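Local coordinates for protein 2,3-dihydroxy-2,3-dihydrophenylpropionate dehydrogenase (Pseudomonas sp. MC1, PDB 5XTF) that catalyses the NAD-dependent oxidation of naphthalene cis-dihydrodiol to 1,2-dihydroxynaphthalene, a step in the breakdown of aromatic hydrocarbons, at residues R55-E60 with I73-V78. Sequence-based numbering, arbitrary orientation.
Sequences RNEEQE and IVVGDV
Gln59 OE1 is gripped twice by Arg55, whose CA lies 3.7 Å from Gly76 O across the contact. Arg55 N donates to OE1 over 2.9 Å, nearly in line with the amide C=O, and Arg55 NE adds a weak, bent bond. This is the second beta-alpha-beta unit of the Rossmann-type SDR fold, where the turn after strand 49-54 and the start of helix 57-67 pack on edge strand 72-75 and the loop leaving it. The helix starts at Asn56, an N-cap whose OD1 accepts from Gln59 N at 3.0 Å (N-H...O angle 165°). Gln59 is thus held at both its backbone N and its amide oxygen. It contributes to NAD(+) binding, as do Asp77 and Val78 beyond the strand; this chain carries no cofactor.

Across the contact the two segments meet in van der Waals contacts, several of them between oxygens and methyl groups, and most run through Val75, whose two methyls serve different partners. CG1 meets Asn56 CA at 3.5 Å and Glu57 OE1 at 3.2 Å, the bent glutamate chain crossing the valine at about a right angle. CG2 faces the carboxylate of Glu60, with CD and OE1 both 3.6 Å away. With CG anti to its backbone N (chi1 -175°) and an extended chain beyond, Glu60 lays its CG against Ile73 CG2 at 3.9 Å. An alanine at Glu60 would keep the CB contact with Val75 CG2 but would probably open a gap beside Ile73 CG2 and take away the carboxylate that covers the valine methyl. Ile73 also packs on Leu63 and Cys64 of the same helix. At the backbone angles of Gly76 a CB would be jammed against Val75 O.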
ATOM      1  N   ARG B  55     -10.723  17.314 -27.383  1.00 30.60           N
ATOM      2  CA  ARG B  55     -11.386  16.278 -28.188  1.00 34.24           C
ATOM      3  C   ARG B  55     -12.112  16.819 -29.412  1.00 35.01           C
ATOM      4  O   ARG B  55     -12.237  16.101 -30.407  1.00 26.55           O
ATOM      5  CB  ARG B  55     -12.430  15.475 -27.393  1.00 34.55           C
ATOM      6  CG  ARG B  55     -11.930  14.609 -26.270  1.00 42.07           C
ATOM      7  CD  ARG B  55     -12.593  14.987 -24.936  1.00 47.57           C
ATOM      8  NE  ARG B  55     -12.147  16.278 -24.404  1.00 46.72           N
ATOM      9  CZ  ARG B  55     -10.920  16.514 -23.963  1.00 32.49           C
ATOM     10  NH1 ARG B  55      -9.987  15.586 -23.989  1.00 41.30           N
ATOM     11  NH2 ARG B  55     -10.604  17.679 -23.509  1.00 34.54           N
ATOM     12  N   ASN B  56     -12.652  18.032 -29.364  1.00 35.78           N
ATOM     13  CA  ASN B  56     -13.421  18.498 -30.504  1.00 36.22           C
ATOM     14  C   ASN B  56     -13.359  20.017 -30.593  1.00 36.88           C
ATOM     15  O   ASN B  56     -12.721  20.699 -29.785  1.00 33.26           O
ATOM     16  CB  ASN B  56     -14.861  17.992 -30.427  1.00 33.46           C
ATOM     17  CG  ASN B  56     -15.563  18.439 -29.172  1.00 35.46           C
ATOM     18  OD1 ASN B  56     -15.401  19.576 -28.726  1.00 33.64           O
ATOM     19  ND2 ASN B  56     -16.351  17.545 -28.590  1.00 31.53           N
ATOM     20  N   GLU B  57     -14.069  20.540 -31.586  1.00 36.92           N
ATOM     21  CA  GLU B  57     -13.952  21.936 -31.963  1.00 40.42           C
ATOM     22  C   GLU B  57     -14.705  22.828 -30.995  1.00 35.80           C
ATOM     23  O   GLU B  57     -14.302  23.974 -30.787  1.00 34.90           O
ATOM     24  CB  GLU B  57     -14.462  22.128 -33.396  1.00 40.85           C
ATOM     25  CG  GLU B  57     -13.894  21.141 -34.474  1.00 49.85           C
ATOM     26  CD  GLU B  57     -13.972  19.629 -34.133  1.00 55.34           C
ATOM     27  OE1 GLU B  57     -12.949  18.924 -34.282  1.00 56.58           O
ATOM     28  OE2 GLU B  57     -15.037  19.122 -33.705  1.00 46.60           O
ATOM     29  N   GLU B  58     -15.785  22.314 -30.393  1.00 32.56           N
ATOM     30  CA  GLU B  58     -16.522  23.079 -29.396  1.00 35.31           C
ATOM     31  C   GLU B  58     -15.652  23.371 -28.189  1.00 39.05           C
ATOM     32  O   GLU B  58     -15.684  24.478 -27.633  1.00 32.79           O
ATOM     33  CB  GLU B  58     -17.772  22.323 -28.948  1.00 37.30           C
ATOM     34  CG  GLU B  58     -18.894  22.240 -29.973  1.00 40.55           C
ATOM     35  CD  GLU B  58     -18.558  21.367 -31.151  1.00 52.96           C
ATOM     36  OE1 GLU B  58     -18.691  21.837 -32.297  1.00 67.36           O
ATOM     37  OE2 GLU B  58     -18.172  20.196 -30.958  1.00 52.24           O
ATOM     38  N   GLN B  59     -14.890  22.370 -27.755  1.00 35.38           N
ATOM     39  CA  GLN B  59     -13.992  22.583 -26.636  1.00 35.14           C
ATOM     40  C   GLN B  59     -12.856  23.514 -27.023  1.00 28.69           C
ATOM     41  O   GLN B  59     -12.384  24.295 -26.193  1.00 31.53           O
ATOM     42  CB  GLN B  59     -13.465  21.239 -26.145  1.00 34.03           C
ATOM     43  CG  GLN B  59     -14.501  20.248 -25.661  1.00 33.51           C
ATOM     44  CD  GLN B  59     -13.864  18.940 -25.262  1.00 36.27           C
ATOM     45  OE1 GLN B  59     -12.877  18.515 -25.860  1.00 37.32           O
ATOM     46  NE2 GLN B  59     -14.409  18.303 -24.239  1.00 32.58           N
ATOM     47  N   GLU B  60     -12.419  23.459 -28.281  1.00 28.40           N
ATOM     48  CA  GLU B  60     -11.465  24.444 -28.763  1.00 32.13           C
ATOM     49  C   GLU B  60     -12.032  25.853 -28.638  1.00 33.03           C
ATOM     50  O   GLU B  60     -11.343  26.763 -28.172  1.00 33.08           O
ATOM     51  CB  GLU B  60     -11.085  24.136 -30.208  1.00 32.69           C
ATOM     52  CG  GLU B  60     -10.003  25.028 -30.747  1.00 39.75           C
ATOM     53  CD  GLU B  60      -9.688  24.714 -32.187  1.00 43.30           C
ATOM     54  OE1 GLU B  60     -10.613  24.275 -32.903  1.00 43.63           O
ATOM     55  OE2 GLU B  60      -8.515  24.882 -32.591  1.00 46.66           O
ATOM     56  N   ILE B  73      -3.306  24.887 -29.277  1.00 28.22           N
ATOM     57  CA  ILE B  73      -4.393  23.927 -29.128  1.00 28.62           C
ATOM     58  C   ILE B  73      -4.351  22.950 -30.291  1.00 30.47           C
ATOM     59  O   ILE B  73      -4.205  23.354 -31.447  1.00 34.65           O
ATOM     60  CB  ILE B  73      -5.764  24.624 -29.043  1.00 26.05           C
ATOM     61  CG1 ILE B  73      -5.786  25.608 -27.868  1.00 32.26           C
ATOM     62  CG2 ILE B  73      -6.896  23.599 -28.929  1.00 24.70           C
ATOM     63  CD1 ILE B  73      -7.037  26.482 -27.794  1.00 34.86           C
ATOM     64  N   VAL B  74      -4.445  21.667 -29.977  1.00 30.51           N
ATOM     65  CA  VAL B  74      -4.602  20.604 -30.958  1.00 29.92           C
ATOM     66  C   VAL B  74      -5.919  19.909 -30.650  1.00 30.03           C
ATOM     67  O   VAL B  74      -6.193  19.589 -29.485  1.00 28.43           O
ATOM     68  CB  VAL B  74      -3.434  19.600 -30.910  1.00 28.06           C
ATOM     69  CG1 VAL B  74      -3.723  18.415 -31.789  1.00 32.69           C
ATOM     70  CG2 VAL B  74      -2.127  20.263 -31.303  1.00 32.77           C
ATOM     71  N   VAL B  75      -6.744  19.713 -31.678  1.00 23.76           N
ATOM     72  CA  VAL B  75      -8.009  18.995 -31.563  1.00 26.52           C
ATOM     73  C   VAL B  75      -7.803  17.593 -32.114  1.00 32.26           C
ATOM     74  O   VAL B  75      -7.341  17.444 -33.255  1.00 33.72           O
ATOM     75  CB  VAL B  75      -9.135  19.705 -32.334  1.00 31.77           C
ATOM     76  CG1 VAL B  75     -10.388  18.845 -32.306  1.00 32.24           C
ATOM     77  CG2 VAL B  75      -9.397  21.120 -31.797  1.00 27.96           C
ATOM     78  N   GLY B  76      -8.163  16.573 -31.341  1.00 26.52           N
ATOM     79  CA  GLY B  76      -8.047  15.215 -31.826  1.00 27.56           C
ATOM     80  C   GLY B  76      -8.100  14.198 -30.701  1.00 28.36           C
ATOM     81  O   GLY B  76      -8.410  14.518 -29.556  1.00 29.21           O
ATOM     82  N   ASP B  77      -7.763  12.965 -31.062  1.00 29.13           N
ATOM     83  CA  ASP B  77      -7.972  11.788 -30.219  1.00 29.49           C
ATOM     84  C   ASP B  77      -6.644  11.348 -29.612  1.00 30.77           C
ATOM     85  O   ASP B  77      -5.674  11.096 -30.341  1.00 28.59           O
ATOM     86  CB  ASP B  77      -8.592  10.665 -31.044  1.00 28.27           C
ATOM     87  CG  ASP B  77      -9.053   9.509 -30.203  1.00 32.87           C
ATOM     88  OD1 ASP B  77      -8.404   9.184 -29.183  1.00 34.63           O
ATOM     89  OD2 ASP B  77     -10.075   8.912 -30.573  1.00 37.28           O
ATOM     90  N   VAL B  78      -6.602  11.260 -28.277  1.00 26.58           N
ATOM     91  CA  VAL B  78      -5.361  10.929 -27.590  1.00 26.84           C
ATOM     92  C   VAL B  78      -4.924   9.481 -27.868  1.00 27.50           C
ATOM     93  O   VAL B  78      -3.732   9.160 -27.761  1.00 25.53           O
ATOM     94  CB  VAL B  78      -5.530  11.241 -26.082  1.00 31.30           C
ATOM     95  CG1 VAL B  78      -6.275  10.136 -25.374  1.00 27.94           C
ATOM     96  CG2 VAL B  78      -4.193  11.517 -25.417  1.00 32.91           C
TER